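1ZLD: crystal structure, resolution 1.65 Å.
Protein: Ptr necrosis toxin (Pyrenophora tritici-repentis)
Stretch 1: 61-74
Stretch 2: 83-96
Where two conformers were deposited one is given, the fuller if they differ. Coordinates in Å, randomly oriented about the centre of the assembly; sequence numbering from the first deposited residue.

Stretch 1, residues 61-74: RNTGRTNRLIITQW
Stretch 2, residues 83-96: VYELFGDYALIQGR

Strands 67-74 and 83-92 run antiparallel at 155°, their axes approaching to 4.4 Å. Hydrogen-bonded pairs Asn-67/Leu-92, Leu-69/Tyr-90, Ile-71/Gly-88 and Gln-73/Glu-85 alternate with the closer pairs Arg-68/Ala-91, Ile-70/Asp-89, Thr-72/Leu-86 and Trp-74/Tyr-84. Leu-69 N to Tyr-90 O is 2.8 Å. At the bulge Ile-71 O accepts from Phe-87 N (2.9 Å) and weakly from Gly-88 N (3.4 Å), shifting the register by one; Phe-87 turns to phi/psi -86/-47. Gly-88 leaves a hollow that Tyr-90 (m) fills: a CB there would lie 2.3 Å from Tyr-90 OH.

On that face Ile-71 (m,t) sets CD1 3.9 Å from Tyr-90 CE2, and Leu-92 (m,t) puts CD1 3.9 Å from Leu-69 CB. The other face carries Trp-74 (m, chi2 72°), whose six-membered ring receives Tyr-84 CB over its face, 3.5 Å from the centroid; Tyr-84 is p. Next along, Leu-86 CD1 nests 3.7 Å from Ile-70 CG2. Arg-68 (t,t,m) folds so that one face of its guanidinium lies over Ala-91 N, with NH2 3.9 Å from Ala-91 CB, its NH1 salt-bridged to Asp-89 OD2 at 2.9 Å.

Beyond a loop, a second ladder pairs Asn-62 with Gly-95 (phi/psi 123/-160), Asn-62 N to Gly-95 O 2.9 Å, Gly-95 N to Asn-62 O 2.8 Å. Asn-62 (t) plugs the loop: ND2 donates to Arg-65 O (3.0 Å) and weakly to Leu-92 O (3.0 Å).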

# COMPACT_ATOMS: atom_id res chain seq x y z
N ARG A 61 -1.81 3.09 12.18
CA ARG A 61 -1.71 3.03 13.63
C ARG A 61 -0.51 2.19 13.95
O ARG A 61 -0.44 1.04 13.53
CB ARG A 61 -2.97 2.40 14.26
CG ARG A 61 -2.93 2.38 15.77
CD ARG A 61 -4.12 1.58 16.34
NE ARG A 61 -4.10 1.51 17.80
CZ ARG A 61 -3.97 0.39 18.51
NH1 ARG A 61 -3.85 -0.78 17.88
NH2 ARG A 61 -3.96 0.43 19.84
N ASN A 62 0.45 2.77 14.67
CA ASN A 62 1.67 2.07 15.02
C ASN A 62 1.89 2.20 16.50
O ASN A 62 2.12 3.30 17.02
CB ASN A 62 2.87 2.66 14.24
CG ASN A 62 4.17 1.95 14.54
OD1 ASN A 62 4.20 0.95 15.28
ND2 ASN A 62 5.27 2.46 13.98
N THR A 63 1.80 1.07 17.22
CA THR A 63 1.96 1.14 18.68
C THR A 63 3.38 0.82 19.12
O THR A 63 3.66 0.73 20.32
CB THR A 63 0.99 0.14 19.36
OG1 THR A 63 1.30 -1.18 18.91
CG2 THR A 63 -0.42 0.36 18.88
N GLY A 64 4.27 0.63 18.16
CA GLY A 64 5.66 0.24 18.43
C GLY A 64 6.68 1.19 17.82
O GLY A 64 6.38 2.35 17.60
N ARG A 65 7.88 0.70 17.55
CA ARG A 65 8.95 1.57 17.05
C ARG A 65 8.75 1.94 15.58
O ARG A 65 7.93 1.34 14.87
CB ARG A 65 10.33 0.96 17.30
CG ARG A 65 10.55 -0.46 16.76
CD ARG A 65 11.16 -0.54 15.37
NE ARG A 65 11.03 -1.88 14.80
CZ ARG A 65 11.03 -2.17 13.50
NH1 ARG A 65 11.16 -1.22 12.57
NH2 ARG A 65 10.90 -3.44 13.14
N THR A 66 9.50 2.95 15.13
CA THR A 66 9.38 3.39 13.75
C THR A 66 9.68 2.23 12.80
O THR A 66 10.66 1.49 13.02
CB THR A 66 10.36 4.55 13.50
OG1 THR A 66 9.99 5.67 14.31
CG2 THR A 66 10.25 5.08 12.04
N ASN A 67 8.87 2.11 11.75
CA ASN A 67 9.07 1.11 10.71
C ASN A 67 8.89 1.84 9.37
O ASN A 67 9.00 3.08 9.31
CB ASN A 67 8.09 -0.05 10.90
CG ASN A 67 8.56 -1.36 10.25
OD1 ASN A 67 9.17 -1.36 9.18
ND2 ASN A 67 8.26 -2.49 10.90
N ARG A 68 8.66 1.11 8.28
CA ARG A 68 8.58 1.72 6.95
C ARG A 68 7.61 0.91 6.10
O ARG A 68 7.62 -0.33 6.17
CB ARG A 68 9.96 1.76 6.29
CG ARG A 68 9.95 2.17 4.80
CD ARG A 68 11.34 2.53 4.27
NE ARG A 68 11.83 3.57 5.16
CZ ARG A 68 11.62 4.88 4.98
NH1 ARG A 68 11.06 5.35 3.87
NH2 ARG A 68 12.02 5.71 5.92
N LEU A 69 6.79 1.59 5.31
CA LEU A 69 5.87 0.93 4.40
C LEU A 69 6.44 1.02 2.99
O LEU A 69 6.84 2.11 2.58
CB LEU A 69 4.51 1.62 4.41
CG LEU A 69 3.38 0.84 3.69
CD1 LEU A 69 3.08 -0.44 4.45
CD2 LEU A 69 2.16 1.73 3.62
N ILE A 70 6.44 -0.10 2.25
CA ILE A 70 7.02 -0.08 0.88
C ILE A 70 5.91 -0.52 -0.06
O ILE A 70 5.31 -1.61 0.13
CB ILE A 70 8.21 -1.03 0.79
CG1 ILE A 70 9.31 -0.63 1.78
CG2 ILE A 70 8.75 -1.06 -0.67
CD1 ILE A 70 10.41 -1.68 1.97
N ILE A 71 5.60 0.31 -1.05
CA ILE A 71 4.50 0.03 -1.99
C ILE A 71 5.10 -0.29 -3.37
O ILE A 71 5.94 0.48 -3.90
CB ILE A 71 3.54 1.23 -2.08
CG1 ILE A 71 2.92 1.48 -0.68
CG2 ILE A 71 2.48 0.96 -3.17
CD1 ILE A 71 1.85 2.55 -0.60
N THR A 72 4.69 -1.43 -3.95
CA THR A 72 5.24 -1.88 -5.22
C THR A 72 4.10 -2.33 -6.13
O THR A 72 2.96 -2.53 -5.68
CB THR A 72 6.23 -3.07 -5.04
OG1 THR A 72 5.59 -4.08 -4.23
CG2 THR A 72 7.49 -2.64 -4.24
N GLN A 73 4.43 -2.48 -7.40
CA GLN A 73 3.42 -2.92 -8.37
C GLN A 73 4.06 -4.00 -9.22
O GLN A 73 5.11 -3.76 -9.84
CB GLN A 73 2.92 -1.70 -9.18
CG GLN A 73 1.84 -2.00 -10.21
CD GLN A 73 2.43 -2.36 -11.57
OE1 GLN A 73 3.24 -1.60 -12.13
NE2 GLN A 73 2.02 -3.50 -12.11
N TRP A 74 3.45 -5.18 -9.25
CA TRP A 74 4.10 -6.37 -9.83
C TRP A 74 3.58 -6.79 -11.18
O TRP A 74 2.44 -6.50 -11.55
CB TRP A 74 4.01 -7.53 -8.83
CG TRP A 74 4.86 -7.29 -7.62
CD1 TRP A 74 4.63 -6.39 -6.61
CD2 TRP A 74 6.10 -7.92 -7.32
NE1 TRP A 74 5.66 -6.44 -5.69
CE2 TRP A 74 6.58 -7.37 -6.10
CE3 TRP A 74 6.89 -8.89 -7.96
CZ2 TRP A 74 7.79 -7.77 -5.51
CZ3 TRP A 74 8.09 -9.30 -7.36
CH2 TRP A 74 8.52 -8.73 -6.15
N VAL A 83 8.45 -9.44 -11.47
CA VAL A 83 9.29 -8.24 -11.34
C VAL A 83 8.40 -7.15 -10.82
O VAL A 83 7.17 -7.21 -10.96
CB VAL A 83 9.97 -7.81 -12.68
CG1 VAL A 83 10.81 -8.91 -13.26
CG2 VAL A 83 8.93 -7.33 -13.70
N TYR A 84 9.00 -6.16 -10.18
CA TYR A 84 8.18 -5.13 -9.61
C TYR A 84 8.65 -3.75 -10.05
O TYR A 84 9.76 -3.60 -10.57
CB TYR A 84 8.20 -5.18 -8.07
CG TYR A 84 9.55 -4.81 -7.51
CD1 TYR A 84 9.85 -3.48 -7.24
CD2 TYR A 84 10.53 -5.77 -7.27
CE1 TYR A 84 11.09 -3.11 -6.78
CE2 TYR A 84 11.78 -5.41 -6.78
CZ TYR A 84 12.05 -4.06 -6.53
OH TYR A 84 13.27 -3.68 -6.05
N GLU A 85 7.76 -2.77 -9.85
CA GLU A 85 8.16 -1.36 -9.94
C GLU A 85 7.90 -0.78 -8.58
O GLU A 85 6.85 -1.00 -7.97
CB GLU A 85 7.34 -0.61 -11.00
CG GLU A 85 7.61 -1.07 -12.41
CD GLU A 85 7.26 -0.02 -13.45
OE1 GLU A 85 6.55 0.95 -13.10
OE2 GLU A 85 7.72 -0.17 -14.61
N LEU A 86 8.88 -0.03 -8.08
CA LEU A 86 8.72 0.61 -6.77
C LEU A 86 7.88 1.88 -6.95
O LEU A 86 8.26 2.75 -7.76
CB LEU A 86 10.12 0.98 -6.21
CG LEU A 86 10.09 1.79 -4.89
CD1 LEU A 86 9.53 0.94 -3.73
CD2 LEU A 86 11.48 2.35 -4.57
N PHE A 87 6.79 1.96 -6.20
CA PHE A 87 5.95 3.16 -6.22
C PHE A 87 6.48 4.19 -5.22
O PHE A 87 6.61 5.37 -5.54
CB PHE A 87 4.48 2.86 -5.92
CG PHE A 87 3.61 4.09 -5.99
CD1 PHE A 87 3.12 4.55 -7.21
CD2 PHE A 87 3.35 4.82 -4.83
CE1 PHE A 87 2.34 5.72 -7.27
CE2 PHE A 87 2.56 6.01 -4.89
CZ PHE A 87 2.06 6.44 -6.10
N GLY A 88 6.78 3.74 -4.02
CA GLY A 88 7.36 4.62 -3.01
C GLY A 88 7.51 3.90 -1.70
O GLY A 88 7.06 2.75 -1.54
N ASP A 89 8.19 4.55 -0.76
CA ASP A 89 8.32 3.97 0.57
C ASP A 89 8.28 5.11 1.58
O ASP A 89 8.71 6.23 1.29
CB ASP A 89 9.60 3.10 0.68
CG ASP A 89 10.86 3.83 0.33
OD1 ASP A 89 11.27 3.85 -0.88
OD2 ASP A 89 11.54 4.39 1.22
N TYR A 90 7.77 4.80 2.78
CA TYR A 90 7.32 5.84 3.71
C TYR A 90 7.59 5.46 5.15
O TYR A 90 7.27 4.36 5.59
CB TYR A 90 5.80 6.02 3.54
CG TYR A 90 5.40 6.15 2.08
CD1 TYR A 90 5.44 7.37 1.43
CD2 TYR A 90 5.04 5.00 1.35
CE1 TYR A 90 5.10 7.47 0.05
CE2 TYR A 90 4.68 5.09 0.01
CZ TYR A 90 4.73 6.31 -0.64
OH TYR A 90 4.39 6.40 -1.98
N ALA A 91 8.17 6.39 5.90
CA ALA A 91 8.35 6.18 7.34
C ALA A 91 7.03 5.99 8.06
O ALA A 91 6.03 6.65 7.72
CB ALA A 91 9.13 7.35 7.96
N LEU A 92 7.02 5.08 9.04
CA LEU A 92 5.85 4.86 9.89
C LEU A 92 6.24 5.09 11.33
O LEU A 92 6.71 4.17 12.01
CB LEU A 92 5.34 3.42 9.72
CG LEU A 92 4.96 2.99 8.30
CD1 LEU A 92 4.53 1.54 8.34
CD2 LEU A 92 3.89 3.90 7.71
N ILE A 93 6.07 6.32 11.82
CA ILE A 93 6.45 6.60 13.21
C ILE A 93 5.39 6.04 14.15
O ILE A 93 4.33 5.59 13.71
CB ILE A 93 6.64 8.12 13.46
CG1 ILE A 93 5.35 8.92 13.17
CG2 ILE A 93 7.80 8.64 12.61
CD1 ILE A 93 5.42 10.36 13.73
N GLN A 94 5.70 6.09 15.44
CA GLN A 94 4.73 5.66 16.44
C GLN A 94 3.57 6.63 16.44
O GLN A 94 3.76 7.85 16.36
CB GLN A 94 5.37 5.57 17.83
CG GLN A 94 4.46 4.90 18.87
CD GLN A 94 5.18 4.51 20.15
OE1 GLN A 94 6.42 4.57 20.24
NE2 GLN A 94 4.41 4.11 21.16
N GLY A 95 2.36 6.10 16.56
CA GLY A 95 1.18 6.94 16.75
C GLY A 95 0.15 6.71 15.67
O GLY A 95 0.14 5.68 15.00
N ARG A 96 -0.75 7.68 15.52
CA ARG A 96 -1.82 7.58 14.54
C ARG A 96 -1.63 8.69 13.50
O ARG A 96 -1.56 9.88 13.88
CB ARG A 96 -3.16 7.79 15.25
CG ARG A 96 -3.66 6.55 15.99
CD ARG A 96 -4.95 6.78 16.77
NE ARG A 96 -5.67 5.53 17.02
CZ ARG A 96 -6.55 4.99 16.18
NH1 ARG A 96 -6.82 5.57 15.02
NH2 ARG A 96 -7.15 3.85 16.51
O HOH W 1 8.39 6.41 16.43